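Local coordinates for protein GNA33 (Neisseria gonorrhoeae FA 1090, PDB 2G5D) that probably cleaves the beta-1,4-glycosidic linkage between N-acetylmuramic acid and N-acetylglucosamine in peptidoglycan as a lytic transglycosylase, leaving a 1,6-anhydro bond in the muramic acid residue, at residues G290-A293 / Y294-N298; L237-M240 / H241-G244; V44-H47 / L48-P51. All blocks are in the same frame, centred on the assembly; numbering follows the deposited sequence.

Contact 1: G290-A293 / Y294-N298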
# COMPACT_ATOMS: atom_id res chain seq x y z
N GLY A 290 -16.99 -11.61 8.76
CA GLY A 290 -17.26 -12.40 9.96
C GLY A 290 -17.18 -11.59 11.25
O GLY A 290 -17.94 -11.82 12.18
N ILE A 291 -16.25 -10.64 11.32
CA ILE A 291 -16.19 -9.74 12.47
C ILE A 291 -17.39 -8.78 12.45
O ILE A 291 -18.00 -8.49 13.49
CB ILE A 291 -14.82 -8.99 12.55
CG1 ILE A 291 -13.69 -10.00 12.72
CG2 ILE A 291 -14.81 -7.98 13.70
CD1 ILE A 291 -12.29 -9.43 12.54
N LYS A 292 -17.74 -8.30 11.26
CA LYS A 292 -18.90 -7.44 11.10
C LYS A 292 -20.19 -8.11 11.60
O LYS A 292 -20.96 -7.48 12.34
CB LYS A 292 -19.03 -7.00 9.64
CG LYS A 292 -20.23 -6.11 9.37
CD LYS A 292 -20.38 -5.85 7.89
CE LYS A 292 -21.62 -5.04 7.64
NZ LYS A 292 -21.71 -4.56 6.24
N ALA A 293 -20.40 -9.37 11.21
CA ALA A 293 -21.58 -10.13 11.63
C ALA A 293 -21.57 -10.49 13.12
O ALA A 293 -22.62 -10.40 13.79
CB ALA A 293 -21.75 -11.38 10.77
N TYR A 294 -20.40 -10.86 13.64
CA TYR A 294 -20.25 -11.13 15.07
C TYR A 294 -20.59 -9.89 15.92
O TYR A 294 -21.20 -9.99 16.98
CB TYR A 294 -18.84 -11.65 15.41
CG TYR A 294 -18.60 -11.84 16.90
CD1 TYR A 294 -18.84 -13.07 17.51
CD2 TYR A 294 -18.17 -10.78 17.71
CE1 TYR A 294 -18.64 -13.25 18.88
CE2 TYR A 294 -17.97 -10.94 19.07
CZ TYR A 294 -18.20 -12.17 19.65
OH TYR A 294 -18.01 -12.33 21.02
N MET A 295 -20.18 -8.72 15.43
CA MET A 295 -20.34 -7.46 16.14
C MET A 295 -21.79 -6.95 16.12
O MET A 295 -22.26 -6.32 17.09
CB MET A 295 -19.39 -6.42 15.53
CG MET A 295 -18.44 -5.78 16.53
SD MET A 295 -17.79 -6.85 17.83
CE MET A 295 -16.29 -7.54 17.13
N ARG A 296 -22.49 -7.21 15.02
CA ARG A 296 -23.90 -6.86 14.91
C ARG A 296 -24.73 -7.71 15.89
O ARG A 296 -25.71 -7.23 16.46
CB ARG A 296 -24.40 -7.03 13.46
CG ARG A 296 -25.38 -5.94 12.99
CD ARG A 296 -24.68 -4.60 12.68
NE ARG A 296 -24.52 -4.36 11.24
CZ ARG A 296 -24.05 -3.23 10.70
NH1 ARG A 296 -23.68 -2.20 11.46
NH2 ARG A 296 -23.95 -3.12 9.37
N GLN A 297 -24.30 -8.96 16.09
CA GLN A 297 -24.90 -9.86 17.07
C GLN A 297 -24.39 -9.63 18.49
O GLN A 297 -25.04 -10.01 19.46
CB GLN A 297 -24.67 -11.34 16.69
CG GLN A 297 -25.22 -11.80 15.32
CD GLN A 297 -26.74 -11.76 15.19
OE1 GLN A 297 -27.27 -11.14 14.26
NE2 GLN A 297 -27.45 -12.42 16.10
N ASN A 298 -23.21 -9.00 18.61
CA ASN A 298 -22.54 -8.82 19.91
C ASN A 298 -22.00 -7.41 20.18
O ASN A 298 -20.79 -7.23 20.37
CB ASN A 298 -21.42 -9.84 20.06
CG ASN A 298 -21.94 -11.24 20.21
OD1 ASN A 298 -22.34 -11.65 21.30
ND2 ASN A 298 -21.96 -11.98 19.11
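Ile291 and Met295, one helical turn apart, run side by side in the same direction, and the methyl branch CG2 of the isoleucine meets the terminal CE of the methionine at 3.8 Å. CG2 lies anti to the backbone N of Ile291, with CG1 beside that nitrogen (chi1 -62°), which places the short branch next to the following turn. The flexible methionine bends at chi2 and chi3, curling CE back to the isoleucine, while its sulfur SD sits in the plane of the Tyr294 ring, at the edge. Both apolar side chains are buried against Met275 of helix 271-276 and Val235 of helix 234-243, places that suit shapes without polar ends.

On another side of the helix Lys292 and Arg296 also lie alongside each other. The lysine is extended throughout, and its CE comes within 3.5 Å of Arg296 NH2, approaching the guanidinium obliquely. The two like charges are not left to face each other alone: Lys292 NZ forms a salt bridge with Glu236, and Arg296 NH1 one with Asp233, which should offset their repulsion.

The backbone beneath is regular, with Tyr294 N bonded to Gly290 O at 3.0 Å, followed by three further i to i+4 bonds ending at Gln297 N to Ala293 O. Asn298, the first residue to leave helical geometry, turns its side chain back: ND2 donates to Tyr294 O at 3.0 Å, in the carbonyl plane and on a lone pair, and the same nitrogen lies 3.5 Å above one face of the tyrosine ring, towards its rim. A carbonyl of the last turn thus gains a side-chain donor from four residues on, where the amphipathic helix 288-297 of the MltA-specific insert domain ends.

Contact 2: L237-M240 / H241-G244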
# COMPACT_ATOMS: atom_id res chain seq x y z
N LEU A 237 -15.16 0.37 8.82
CA LEU A 237 -14.24 1.52 8.95
C LEU A 237 -12.90 1.08 9.49
O LEU A 237 -11.86 1.61 9.09
CB LEU A 237 -14.79 2.58 9.90
CG LEU A 237 -14.62 4.07 9.57
CD1 LEU A 237 -14.55 4.91 10.87
CD2 LEU A 237 -13.47 4.42 8.57
N PHE A 238 -12.94 0.11 10.40
CA PHE A 238 -11.74 -0.38 11.04
C PHE A 238 -10.83 -0.94 9.96
O PHE A 238 -9.64 -0.62 9.93
CB PHE A 238 -12.08 -1.44 12.10
CG PHE A 238 -10.86 -1.98 12.81
CD1 PHE A 238 -10.45 -1.42 14.02
CD2 PHE A 238 -10.13 -3.02 12.28
CE1 PHE A 238 -9.33 -1.89 14.68
CE2 PHE A 238 -9.00 -3.50 12.93
CZ PHE A 238 -8.60 -2.94 14.13
N PHE A 239 -11.40 -1.74 9.06
CA PHE A 239 -10.64 -2.36 7.96
C PHE A 239 -10.16 -1.40 6.85
O PHE A 239 -9.16 -1.68 6.20
CB PHE A 239 -11.41 -3.55 7.40
CG PHE A 239 -11.19 -4.82 8.18
CD1 PHE A 239 -11.95 -5.09 9.32
CD2 PHE A 239 -10.21 -5.73 7.78
CE1 PHE A 239 -11.74 -6.25 10.05
CE2 PHE A 239 -9.98 -6.89 8.52
CZ PHE A 239 -10.76 -7.15 9.65
N MET A 240 -10.86 -0.28 6.65
CA MET A 240 -10.33 0.81 5.82
C MET A 240 -9.02 1.32 6.38
O MET A 240 -8.09 1.62 5.61
CB MET A 240 -11.32 1.98 5.71
CG MET A 240 -10.95 3.02 4.64
SD MET A 240 -12.19 4.32 4.47
CE MET A 240 -11.67 5.49 5.73
N HIS A 241 -8.93 1.41 7.71
CA HIS A 241 -7.67 1.78 8.37
C HIS A 241 -6.57 0.78 8.02
O HIS A 241 -5.45 1.17 7.71
CB HIS A 241 -7.84 1.84 9.89
CG HIS A 241 -8.41 3.13 10.40
ND1 HIS A 241 -9.67 3.58 10.06
CD2 HIS A 241 -7.91 4.02 11.29
CE1 HIS A 241 -9.91 4.72 10.69
NE2 HIS A 241 -8.86 5.01 11.44
N ILE A 242 -6.91 -0.52 8.04
CA ILE A 242 -5.96 -1.59 7.71
C ILE A 242 -5.43 -1.51 6.27
O ILE A 242 -4.26 -1.82 6.03
CB ILE A 242 -6.53 -3.01 8.04
CG1 ILE A 242 -6.89 -3.12 9.52
CG2 ILE A 242 -5.51 -4.12 7.69
CD1 ILE A 242 -7.71 -4.33 9.87
N GLN A 243 -6.26 -1.10 5.31
CA GLN A 243 -5.79 -0.91 3.93
C GLN A 243 -5.15 0.46 3.71
O GLN A 243 -4.33 0.64 2.81
CB GLN A 243 -6.89 -1.16 2.89
CG GLN A 243 -7.49 -2.58 2.88
CD GLN A 243 -6.65 -3.64 2.15
OE1 GLN A 243 -5.60 -3.36 1.55
NE2 GLN A 243 -7.12 -4.88 2.20
N GLY A 244 -5.52 1.44 4.52
CA GLY A 244 -4.88 2.75 4.50
C GLY A 244 -5.58 3.78 3.63
O GLY A 244 -5.26 4.98 3.67
O HOH W 1 -8.67 -4.80 5.08
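His241 turns back along its helix to Leu237, and its side chain can be followed outward atom by atom. CB lies 3.0 Å from Phe238 O. CG stands anti to the carbonyl carbon, beside the backbone N (chi1 -83°), directing the ring back to the preceding turn. There ND1 donates to Leu237 O at 3.1 Å, from above the carbonyl plane, while His241 N reaches the same oxygen from the opposite face at 3.2 Å. Two donors therefore grip one carbonyl and fix the ring's rotation. Farther out, CE1 meets Leu237 CD2 at 4.2 Å, and Tyr312 and Phe315 pack edge-to-face with the imidazole, a flat polar ring fitting this buried, aromatic place.

This is the last part of helix 234-243 in the MltA-specific insert domain, and it stops at Gly244, whose positive phi of 95° is readily adopted without a CB; Gly244 N still bonds to Met240 O at 2.8 Å.

Ile242 supplies the apolar contact. Its terminal methyl CD1 sits over one face of the Phe239 ring, 3.8 Å from the centroid in a CH-pi contact, and also touches Phe238 CE2 at 3.4 Å.

Contact 3: V44-H47 / L48-P51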
# COMPACT_ATOMS: atom_id res chain seq x y z
N VAL A 44 19.76 -11.52 -16.32
CA VAL A 44 19.15 -11.09 -17.57
C VAL A 44 18.70 -12.31 -18.38
O VAL A 44 19.48 -13.21 -18.64
CB VAL A 44 20.12 -10.27 -18.45
CG1 VAL A 44 19.54 -10.12 -19.88
CG2 VAL A 44 20.38 -8.92 -17.84
N VAL A 45 17.43 -12.32 -18.79
CA VAL A 45 16.89 -13.37 -19.64
C VAL A 45 16.17 -12.68 -20.79
O VAL A 45 15.89 -11.49 -20.69
CB VAL A 45 15.90 -14.30 -18.86
CG1 VAL A 45 16.62 -15.10 -17.80
CG2 VAL A 45 14.71 -13.49 -18.22
N PRO A 46 15.86 -13.42 -21.89
CA PRO A 46 14.99 -12.88 -22.95
C PRO A 46 13.57 -12.54 -22.47
O PRO A 46 13.08 -13.18 -21.52
CB PRO A 46 14.94 -14.02 -23.98
CG PRO A 46 16.17 -14.86 -23.68
CD PRO A 46 16.33 -14.79 -22.19
N HIS A 47 12.91 -11.59 -23.13
CA HIS A 47 11.52 -11.23 -22.83
C HIS A 47 10.57 -12.42 -22.94
O HIS A 47 9.63 -12.51 -22.18
CB HIS A 47 11.03 -10.08 -23.74
CG HIS A 47 11.82 -8.82 -23.59
ND1 HIS A 47 11.36 -7.75 -22.85
CD2 HIS A 47 13.05 -8.48 -24.03
CE1 HIS A 47 12.27 -6.78 -22.87
NE2 HIS A 47 13.31 -7.22 -23.56
N LEU A 48 10.83 -13.30 -23.91
CA LEU A 48 9.99 -14.47 -24.19
C LEU A 48 10.22 -15.65 -23.26
O LEU A 48 9.55 -16.67 -23.33
CB LEU A 48 10.11 -14.87 -25.66
CG LEU A 48 9.13 -14.10 -26.58
CD1 LEU A 48 9.51 -14.30 -28.05
CD2 LEU A 48 7.66 -14.55 -26.36
N SER A 49 11.17 -15.50 -22.37
CA SER A 49 11.25 -16.39 -21.21
C SER A 49 10.15 -16.14 -20.12
O SER A 49 9.95 -16.98 -19.24
CB SER A 49 12.66 -16.35 -20.62
OG SER A 49 13.56 -16.93 -21.55
N MET A 50 9.47 -14.99 -20.19
CA MET A 50 8.30 -14.73 -19.35
C MET A 50 7.04 -15.41 -19.93
O MET A 50 6.76 -15.29 -21.12
CB MET A 50 8.08 -13.22 -19.11
CG MET A 50 9.24 -12.60 -18.38
SD MET A 50 9.29 -10.81 -18.15
CE MET A 50 10.07 -10.22 -19.64
N PRO A 51 6.34 -16.21 -19.10
CA PRO A 51 5.23 -17.00 -19.61
C PRO A 51 4.06 -16.09 -20.00
O PRO A 51 3.74 -15.16 -19.27
CB PRO A 51 4.87 -17.92 -18.44
CG PRO A 51 5.39 -17.24 -17.20
CD PRO A 51 6.57 -16.40 -17.65
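Between Val45 and Met50 the backbone stays extended through Pro46 and then, from His47, tightens into a short 3-10 turn, in which Ser49 N bonds to Pro46 O at 3.1 Å and Met50 N to His47 O at 3.2 Å. Both are i to i+3 bonds, and in each the donor stands well above the carbonyl plane, 64° out of it at Pro46 and 51° at His47, as the tight winding requires.

Proline suits the entry to the turn: its ring restricts phi, and it has no N-H to satisfy. The Ser49 side chain folds back along this ring, with OG beside the backbone N (chi1 -67°) and 3.6 Å from Pro46 CD. Ser49 CB lies near Pro46 O, so a small side chain fits closely over the turn, while Val45 CB approaches that same CB at 4.2 Å.

Met50 takes the other direction. Extended through chi2 and then bent at chi3, it returns its methyl CE to the His47 backbone, 3.4 Å from His47 O and 3.6 Å from His47 CA. The methyl also approaches the imidazole, though obliquely. The long, pliable methionine reaches inward to Trp409, Leu411 and Phe354 of strands 403-413 and 352-358, whereas the His47 ring meets Trp53 and packs on Pro105.

Across the turn, polar bonding is thus carried by the backbone, while the side chains contribute van der Waals packing; the chemistry implies a turn held by its two 3-10 bonds and seated on strands 403-413 and 352-358 largely by apolar side chains, Met50 among them.

Overall arrangement
From the N terminus the chain first reaches contact 3, which tightens the loop between strand 40-44 and helix 58-72 and seats it against strands 103-110, 352-358 and 403-413. Contact 2 follows at the end of helix 234-243, and contact 1 at the end of helix 288-297. All three close only local turns, in series, with none nested or crossed. Contacts 1 and 2 share the MltA-specific insert domain: their centres are about 17 Å apart, and Ile291 CD1 packs on Phe239 CZ at 4.0 Å, joining the two helices. Contact 3 lies across the chain's centre from contact 2, their centres about 38 Å apart.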